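Local coordinates for protein Ent-copalyl diphosphate synthase (Streptomyces platensis, PDB 5BP8) that is a diterpene synthase-type protein with a largely helical domain related to the C-terminal domain of squalene-hopene cyclases, at residues 347-360 / 373-385. Residues are numbered along the deposited sequence; the frame is centred on the assembly and turned at random.
Sequences PSTSTNAHILEALG and YGAEIRMISDWLL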
ATOM      1  N   PRO A 347      11.668   9.046  -8.288  1.00 24.43           N
ATOM      2  CA  PRO A 347      10.976   8.228  -9.278  1.00 24.15           C
ATOM      3  C   PRO A 347      10.688   6.813  -8.795  1.00 22.26           C
ATOM      4  O   PRO A 347      11.374   6.294  -7.911  1.00 22.29           O
ATOM      5  CB  PRO A 347      11.968   8.139 -10.455  1.00 26.30           C
ATOM      6  CG  PRO A 347      13.172   8.911 -10.073  1.00 28.11           C
ATOM      7  CD  PRO A 347      13.096   9.235  -8.617  1.00 27.73           C
ATOM      8  N   SER A 348       9.711   6.199  -9.424  1.00 21.34           N
ATOM      9  CA  SER A 348       9.325   4.832  -9.172  1.00 20.49           C
ATOM     10  C   SER A 348       9.787   3.903 -10.296  1.00 21.27           C
ATOM     11  O   SER A 348       9.467   4.119 -11.471  1.00 21.94           O
ATOM     12  CB  SER A 348       7.815   4.751  -9.029  1.00 20.33           C
ATOM     13  OG  SER A 348       7.376   3.410  -9.038  1.00 20.02           O
ATOM     14  N   THR A 349      10.508   2.854  -9.936  1.00 20.84           N
ATOM     15  CA  THR A 349      10.939   1.839 -10.916  1.00 21.44           C
ATOM     16  C   THR A 349       9.760   0.987 -11.364  1.00 20.78           C
ATOM     17  O   THR A 349       9.607   0.728 -12.566  1.00 21.40           O
ATOM     18  CB  THR A 349      12.035   0.920 -10.339  1.00 21.71           C
ATOM     19  OG1 THR A 349      11.572   0.338  -9.103  1.00 22.33           O
ATOM     20  CG2 THR A 349      13.315   1.702 -10.088  1.00 22.36           C
ATOM     21  N   SER A 350       8.876   0.604 -10.423  1.00 19.77           N
ATOM     22  CA  SER A 350       7.719  -0.235 -10.758  1.00 19.57           C
ATOM     23  C   SER A 350       6.759   0.525 -11.687  1.00 19.29           C
ATOM     24  O   SER A 350       6.159  -0.072 -12.576  1.00 20.52           O
ATOM     25  CB  SER A 350       6.976  -0.755  -9.494  1.00 19.71           C
ATOM     26  OG  SER A 350       6.257   0.286  -8.882  1.00 19.75           O
ATOM     27  N   THR A 351       6.612   1.825 -11.479  1.00 19.17           N
ATOM     28  CA  THR A 351       5.753   2.651 -12.328  1.00 19.51           C
ATOM     29  C   THR A 351       6.264   2.651 -13.780  1.00 20.19           C
ATOM     30  O   THR A 351       5.501   2.444 -14.728  1.00 21.22           O
ATOM     31  CB  THR A 351       5.662   4.074 -11.782  1.00 19.75           C
ATOM     32  OG1 THR A 351       5.064   4.049 -10.471  1.00 19.73           O
ATOM     33  CG2 THR A 351       4.841   5.007 -12.700  1.00 20.25           C
ATOM     34  N   ASN A 352       7.559   2.872 -13.938  1.00 21.37           N
ATOM     35  CA  ASN A 352       8.158   2.852 -15.272  1.00 22.32           C
ATOM     36  C   ASN A 352       8.057   1.496 -15.937  1.00 23.21           C
ATOM     37  O   ASN A 352       7.757   1.423 -17.134  1.00 22.44           O
ATOM     38  CB  ASN A 352       9.583   3.379 -15.229  1.00 23.43           C
ATOM     39  CG  ASN A 352       9.624   4.896 -15.210  1.00 25.55           C
ATOM     40  OD1 ASN A 352       9.735   5.554 -16.273  1.00 26.91           O
ATOM     41  ND2 ASN A 352       9.492   5.476 -14.025  1.00 25.52           N
ATOM     42  N   ALA A 353       8.271   0.419 -15.170  1.00 21.31           N
ATOM     43  CA  ALA A 353       7.969  -0.936 -15.659  1.00 21.73           C
ATOM     44  C   ALA A 353       6.542  -1.075 -16.174  1.00 21.53           C
ATOM     45  O   ALA A 353       6.320  -1.623 -17.271  1.00 21.86           O
ATOM     46  CB  ALA A 353       8.249  -1.990 -14.585  1.00 20.83           C
ATOM     47  N   HIS A 354       5.555  -0.591 -15.405  1.00 20.10           N
ATOM     48  CA  HIS A 354       4.174  -0.735 -15.803  1.00 20.54           C
ATOM     49  C   HIS A 354       3.834   0.126 -17.044  1.00 20.81           C
ATOM     50  O   HIS A 354       3.049  -0.289 -17.911  1.00 21.41           O
ATOM     51  CB  HIS A 354       3.239  -0.485 -14.591  1.00 21.48           C
ATOM     52  CG  HIS A 354       3.398  -1.522 -13.521  1.00 22.58           C
ATOM     53  ND1 HIS A 354       3.190  -1.271 -12.177  1.00 23.02           N
ATOM     54  CD2 HIS A 354       3.772  -2.819 -13.606  1.00 23.82           C
ATOM     55  CE1 HIS A 354       3.442  -2.367 -11.487  1.00 23.16           C
ATOM     56  NE2 HIS A 354       3.804  -3.318 -12.326  1.00 23.80           N
ATOM     57  N   ILE A 355       4.474   1.276 -17.150  1.00 20.45           N
ATOM     58  CA  ILE A 355       4.334   2.119 -18.328  1.00 21.75           C
ATOM     59  C   ILE A 355       4.958   1.437 -19.546  1.00 22.39           C
ATOM     60  O   ILE A 355       4.372   1.456 -20.628  1.00 24.86           O
ATOM     61  CB  ILE A 355       4.904   3.527 -18.089  1.00 21.37           C
ATOM     62  CG1 ILE A 355       4.003   4.229 -17.071  1.00 20.57           C
ATOM     63  CG2 ILE A 355       4.878   4.372 -19.366  1.00 21.41           C
ATOM     64  CD1 ILE A 355       4.607   5.443 -16.449  1.00 21.28           C
ATOM     65  N   LEU A 356       6.094   0.797 -19.352  1.00 22.70           N
ATOM     66  CA  LEU A 356       6.699   0.017 -20.441  1.00 23.87           C
ATOM     67  C   LEU A 356       5.745  -1.063 -20.951  1.00 25.24           C
ATOM     68  O   LEU A 356       5.609  -1.259 -22.181  1.00 25.22           O
ATOM     69  CB  LEU A 356       8.031  -0.566 -20.017  1.00 23.97           C
ATOM     70  CG  LEU A 356       8.759  -1.461 -21.026  1.00 24.15           C
ATOM     71  CD1 LEU A 356       9.007  -0.697 -22.305  1.00 25.42           C
ATOM     72  CD2 LEU A 356      10.063  -1.960 -20.482  1.00 24.17           C
ATOM     73  N   GLU A 357       5.058  -1.751 -20.036  1.00 24.04           N
ATOM     74  CA  GLU A 357       4.074  -2.744 -20.437  1.00 24.93           C
ATOM     75  C   GLU A 357       2.895  -2.128 -21.187  1.00 26.07           C
ATOM     76  O   GLU A 357       2.489  -2.660 -22.224  1.00 26.25           O
ATOM     77  CB  GLU A 357       3.568  -3.563 -19.258  1.00 26.24           C
ATOM     78  CG  GLU A 357       4.683  -4.340 -18.550  1.00 26.20           C
ATOM     79  CD  GLU A 357       4.180  -5.104 -17.346  1.00 28.34           C
ATOM     80  OE1 GLU A 357       3.324  -4.537 -16.592  1.00 28.31           O
ATOM     81  OE2 GLU A 357       4.631  -6.263 -17.165  1.00 29.88           O
ATOM     82  N   ALA A 358       2.309  -1.057 -20.660  1.00 25.63           N
ATOM     83  CA  ALA A 358       1.145  -0.480 -21.313  1.00 25.57           C
ATOM     84  C   ALA A 358       1.512  -0.036 -22.747  1.00 26.38           C
ATOM     85  O   ALA A 358       0.782  -0.337 -23.713  1.00 27.36           O
ATOM     86  CB  ALA A 358       0.605   0.683 -20.529  1.00 24.82           C
ATOM     87  N   LEU A 359       2.627   0.675 -22.865  1.00 26.90           N
ATOM     88  CA  LEU A 359       3.073   1.186 -24.164  1.00 28.39           C
ATOM     89  C   LEU A 359       3.490   0.066 -25.105  1.00 30.17           C
ATOM     90  O   LEU A 359       3.030   0.009 -26.262  1.00 30.55           O
ATOM     91  CB  LEU A 359       4.197   2.199 -23.996  1.00 27.97           C
ATOM     92  CG  LEU A 359       3.835   3.454 -23.212  1.00 26.53           C
ATOM     93  CD1 LEU A 359       5.021   4.382 -23.188  1.00 26.74           C
ATOM     94  CD2 LEU A 359       2.613   4.182 -23.754  1.00 27.09           C
ATOM     95  N   GLY A 360       4.351  -0.820 -24.614  1.00 30.18           N
ATOM     96  CA  GLY A 360       4.841  -1.944 -25.399  1.00 30.30           C
ATOM     97  C   GLY A 360       3.722  -2.831 -25.876  1.00 30.86           C
ATOM     98  O   GLY A 360       3.702  -3.275 -27.054  1.00 31.39           O
ATOM     99  N   TYR A 373       4.719   5.905 -29.805  1.00 36.53           N
ATOM    100  CA  TYR A 373       5.260   5.571 -28.464  1.00 36.12           C
ATOM    101  C   TYR A 373       6.613   4.863 -28.487  1.00 37.78           C
ATOM    102  O   TYR A 373       7.233   4.625 -27.436  1.00 33.25           O
ATOM    103  CB  TYR A 373       4.243   4.717 -27.703  1.00 35.74           C
ATOM    104  CG  TYR A 373       2.839   5.279 -27.724  1.00 34.15           C
ATOM    105  CD1 TYR A 373       2.521   6.443 -27.029  1.00 34.50           C
ATOM    106  CD2 TYR A 373       1.829   4.654 -28.450  1.00 34.37           C
ATOM    107  CE1 TYR A 373       1.234   6.963 -27.059  1.00 32.90           C
ATOM    108  CE2 TYR A 373       0.549   5.160 -28.474  1.00 34.22           C
ATOM    109  CZ  TYR A 373       0.258   6.313 -27.774  1.00 34.06           C
ATOM    110  OH  TYR A 373      -1.029   6.811 -27.834  1.00 34.62           O
ATOM    111  N   GLY A 374       7.101   4.556 -29.692  1.00 37.22           N
ATOM    112  CA  GLY A 374       8.255   3.691 -29.865  1.00 38.53           C
ATOM    113  C   GLY A 374       9.444   4.207 -29.113  1.00 36.90           C
ATOM    114  O   GLY A 374      10.095   3.451 -28.395  1.00 40.75           O
ATOM    115  N   ALA A 375       9.699   5.503 -29.246  1.00 36.41           N
ATOM    116  CA  ALA A 375      10.775   6.177 -28.535  1.00 36.66           C
ATOM    117  C   ALA A 375      10.682   6.079 -27.035  1.00 37.72           C
ATOM    118  O   ALA A 375      11.682   5.840 -26.358  1.00 36.64           O
ATOM    119  CB  ALA A 375      10.780   7.645 -28.874  1.00 37.56           C
ATOM    120  N   GLU A 376       9.495   6.376 -26.508  1.00 35.05           N
ATOM    121  CA  GLU A 376       9.283   6.362 -25.061  1.00 34.32           C
ATOM    122  C   GLU A 376       9.566   4.974 -24.516  1.00 31.53           C
ATOM    123  O   GLU A 376      10.174   4.841 -23.454  1.00 33.67           O
ATOM    124  CB  GLU A 376       7.867   6.834 -24.715  1.00 32.61           C
ATOM    125  CG  GLU A 376       7.661   8.345 -24.844  1.00 33.77           C
ATOM    126  CD  GLU A 376       7.432   8.843 -26.274  1.00 36.50           C
ATOM    127  OE1 GLU A 376       7.399   8.042 -27.233  1.00 35.53           O
ATOM    128  OE2 GLU A 376       7.266  10.070 -26.426  1.00 38.58           O
ATOM    129  N   ILE A 377       9.116   3.954 -25.240  1.00 33.05           N
ATOM    130  CA  ILE A 377       9.368   2.550 -24.925  1.00 35.00           C
ATOM    131  C   ILE A 377      10.857   2.245 -24.749  1.00 37.57           C
ATOM    132  O   ILE A 377      11.274   1.594 -23.787  1.00 33.41           O
ATOM    133  CB  ILE A 377       8.742   1.622 -25.993  1.00 37.20           C
ATOM    134  CG1 ILE A 377       7.214   1.657 -25.912  1.00 37.73           C
ATOM    135  CG2 ILE A 377       9.188   0.173 -25.825  1.00 38.44           C
ATOM    136  CD1 ILE A 377       6.529   0.879 -27.018  1.00 38.94           C
ATOM    137  N   ARG A 378      11.684   2.731 -25.659  1.00 40.93           N
ATOM    138  CA  ARG A 378      13.099   2.389 -25.584  1.00 42.80           C
ATOM    139  C   ARG A 378      13.869   3.251 -24.572  1.00 41.61           C
ATOM    140  O   ARG A 378      14.837   2.791 -23.972  1.00 43.91           O
ATOM    141  CB  ARG A 378      13.701   2.375 -26.994  1.00 46.48           C
ATOM    142  CG  ARG A 378      13.372   1.074 -27.745  1.00 48.05           C
ATOM    143  CD  ARG A 378      12.972   1.309 -29.214  1.00 54.50           C
ATOM    144  NE  ARG A 378      13.517   2.590 -29.654  1.00 56.98           N
ATOM    145  CZ  ARG A 378      13.041   3.369 -30.616  1.00 51.20           C
ATOM    146  NH1 ARG A 378      11.989   3.018 -31.369  1.00 50.03           N
ATOM    147  NH2 ARG A 378      13.643   4.539 -30.787  1.00 45.54           N
HETATM  148  N   MSE A 379      13.418   4.465 -24.319  1.00 38.37           N
HETATM  149  CA  MSE A 379      14.009   5.260 -23.252  1.00 39.12           C
HETATM  150  C   MSE A 379      13.687   4.834 -21.816  1.00 37.35           C
HETATM  151  O   MSE A 379      14.473   5.116 -20.877  1.00 33.71           O
HETATM  152  CB  MSE A 379      13.372   6.600 -23.349  1.00 38.09           C
HETATM  153  CG  MSE A 379      13.967   7.654 -22.424  1.00 40.25           C
HETATM  154 SE   MSE A 379      12.372   8.706 -22.461  0.65 42.03          SE
HETATM  155  CE  MSE A 379      12.529  10.491 -21.729  1.00 33.76           C
ATOM    156  N   ILE A 380      12.503   4.249 -21.633  1.00 35.26           N
ATOM    157  CA  ILE A 380      12.136   3.636 -20.334  1.00 32.70           C
ATOM    158  C   ILE A 380      13.003   2.388 -20.155  1.00 33.78           C
ATOM    159  O   ILE A 380      13.537   2.117 -19.073  1.00 30.06           O
ATOM    160  CB  ILE A 380      10.661   3.202 -20.288  1.00 30.58           C
ATOM    161  CG1 ILE A 380       9.730   4.412 -20.314  1.00 29.56           C
ATOM    162  CG2 ILE A 380      10.398   2.371 -19.025  1.00 29.65           C
ATOM    163  CD1 ILE A 380       8.292   3.997 -20.464  1.00 30.11           C
ATOM    164  N   SER A 381      13.149   1.623 -21.236  1.00 36.30           N
ATOM    165  CA  SER A 381      14.139   0.543 -21.282  1.00 38.94           C
ATOM    166  C   SER A 381      15.522   0.991 -20.826  1.00 40.44           C
ATOM    167  O   SER A 381      16.073   0.382 -19.900  1.00 40.76           O
ATOM    168  CB  SER A 381      14.224  -0.065 -22.679  1.00 43.30           C
ATOM    169  OG  SER A 381      13.030  -0.754 -22.961  1.00 43.23           O
ATOM    170  N   ASP A 382      16.076   2.035 -21.452  1.00 43.42           N
ATOM    171  CA  ASP A 382      17.338   2.649 -20.994  1.00 44.69           C
ATOM    172  C   ASP A 382      17.321   2.732 -19.475  1.00 40.66           C
ATOM    173  O   ASP A 382      18.147   2.134 -18.797  1.00 35.27           O
ATOM    174  CB  ASP A 382      17.524   4.099 -21.493  1.00 50.29           C
ATOM    175  CG  ASP A 382      18.809   4.761 -20.928  1.00 57.98           C
ATOM    176  OD1 ASP A 382      19.909   4.148 -21.019  1.00 70.90           O
ATOM    177  OD2 ASP A 382      18.721   5.887 -20.375  1.00 61.61           O
ATOM    178  N   TRP A 383      16.347   3.491 -18.987  1.00 35.91           N
ATOM    179  CA  TRP A 383      16.290   3.920 -17.609  1.00 33.44           C
ATOM    180  C   TRP A 383      16.166   2.745 -16.629  1.00 30.68           C
ATOM    181  O   TRP A 383      16.853   2.738 -15.606  1.00 30.21           O
ATOM    182  CB  TRP A 383      15.116   4.885 -17.439  1.00 31.72           C
ATOM    183  CG  TRP A 383      15.077   5.554 -16.143  1.00 30.25           C
ATOM    184  CD1 TRP A 383      15.754   6.659 -15.758  1.00 30.02           C
ATOM    185  CD2 TRP A 383      14.296   5.143 -15.017  1.00 29.22           C
ATOM    186  NE1 TRP A 383      15.438   6.979 -14.464  1.00 31.92           N
ATOM    187  CE2 TRP A 383      14.551   6.051 -13.982  1.00 29.86           C
ATOM    188  CE3 TRP A 383      13.412   4.088 -14.798  1.00 29.38           C
ATOM    189  CZ2 TRP A 383      13.937   5.951 -12.728  1.00 30.49           C
ATOM    190  CZ3 TRP A 383      12.797   3.987 -13.545  1.00 29.63           C
ATOM    191  CH2 TRP A 383      13.077   4.905 -12.537  1.00 29.02           C
ATOM    192  N   LEU A 384      15.299   1.778 -16.923  1.00 29.28           N
ATOM    193  CA  LEU A 384      15.148   0.606 -16.043  1.00 28.52           C
ATOM    194  C   LEU A 384      16.432  -0.177 -15.959  1.00 28.59           C
ATOM    195  O   LEU A 384      16.868  -0.577 -14.890  1.00 26.15           O
ATOM    196  CB  LEU A 384      14.032  -0.314 -16.507  1.00 27.61           C
ATOM    197  CG  LEU A 384      12.610   0.217 -16.315  1.00 27.60           C
ATOM    198  CD1 LEU A 384      11.643  -0.700 -17.025  1.00 27.50           C
ATOM    199  CD2 LEU A 384      12.303   0.281 -14.827  1.00 27.13           C
ATOM    200  N   LEU A 385      17.056  -0.393 -17.112  1.00 28.24           N
ATOM    201  CA  LEU A 385      18.366  -1.017 -17.138  1.00 29.57           C
ATOM    202  C   LEU A 385      19.423  -0.267 -16.326  1.00 28.75           C
ATOM    203  O   LEU A 385      20.170  -0.892 -15.573  1.00 29.58           O
ATOM    204  CB  LEU A 385      18.822  -1.188 -18.601  1.00 30.14           C
ATOM    205  CG  LEU A 385      17.886  -2.126 -19.368  1.00 31.14           C
ATOM    206  CD1 LEU A 385      18.113  -2.087 -20.902  1.00 33.47           C
ATOM    207  CD2 LEU A 385      18.059  -3.532 -18.828  1.00 30.67           C
TER
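Leu356 and Ile380 interlock at the middle of an antiparallel helical hairpin, part of the largely helical domain related to squalene-hopene cyclases, in which the axes of 349-360 and 373-385 come within 9.5 Å at a crossing angle of -150°. Four side chains pack as knobs into holes: Leu356 sits among Ile377, Ile380, Ser381 and Leu384, and Leu359 among Tyr373, Glu376, Ile377 and Ile380, while Ile380 and Leu384 enter holes of the partner helix in return.

Leu356 can be followed outward. Its CB lies by Ile380 CG2; CG, anti to the backbone N (chi1 177°), carries the branches over to the second helix. CD1 lands on Ile377, 3.6 Å from its CG2 and close to its O, whereas CD2 meets Leu384 CD1 and the hydroxyl of Ser381. That hydroxyl is turned back to its own helix, bonding to Ile377 O, which Ser381 N reaches from the opposite face of the carbonyl plane. Ile380 CD1 meets Ile355 CG2 at 3.6 Å, the two side chains crossing at about a right angle.

Toward the start of 349-360 the packing becomes mixed. The six-membered ring of Trp383 lies against Pro347 CB, 3.7 Å from CZ2, takes Thr349 CA at its edge, and crosses the Asn352 side chain at about a right angle, amide and ring planes 37° apart. No hydrogen bond joins the two segments; the buried amide is satisfied by OD1 accepting from Phe338 N and by ND2 donating to Ser348 O. Outside the pair, the ring of Tyr337 meets that of Trp383, planes at about 20°, and helix 402-416 touches Thr349. The ND2 bond, 2.9 Å to Ser348 O and nearly straight at 168°, keeps the Asn352 amide beside Trp383 CZ3.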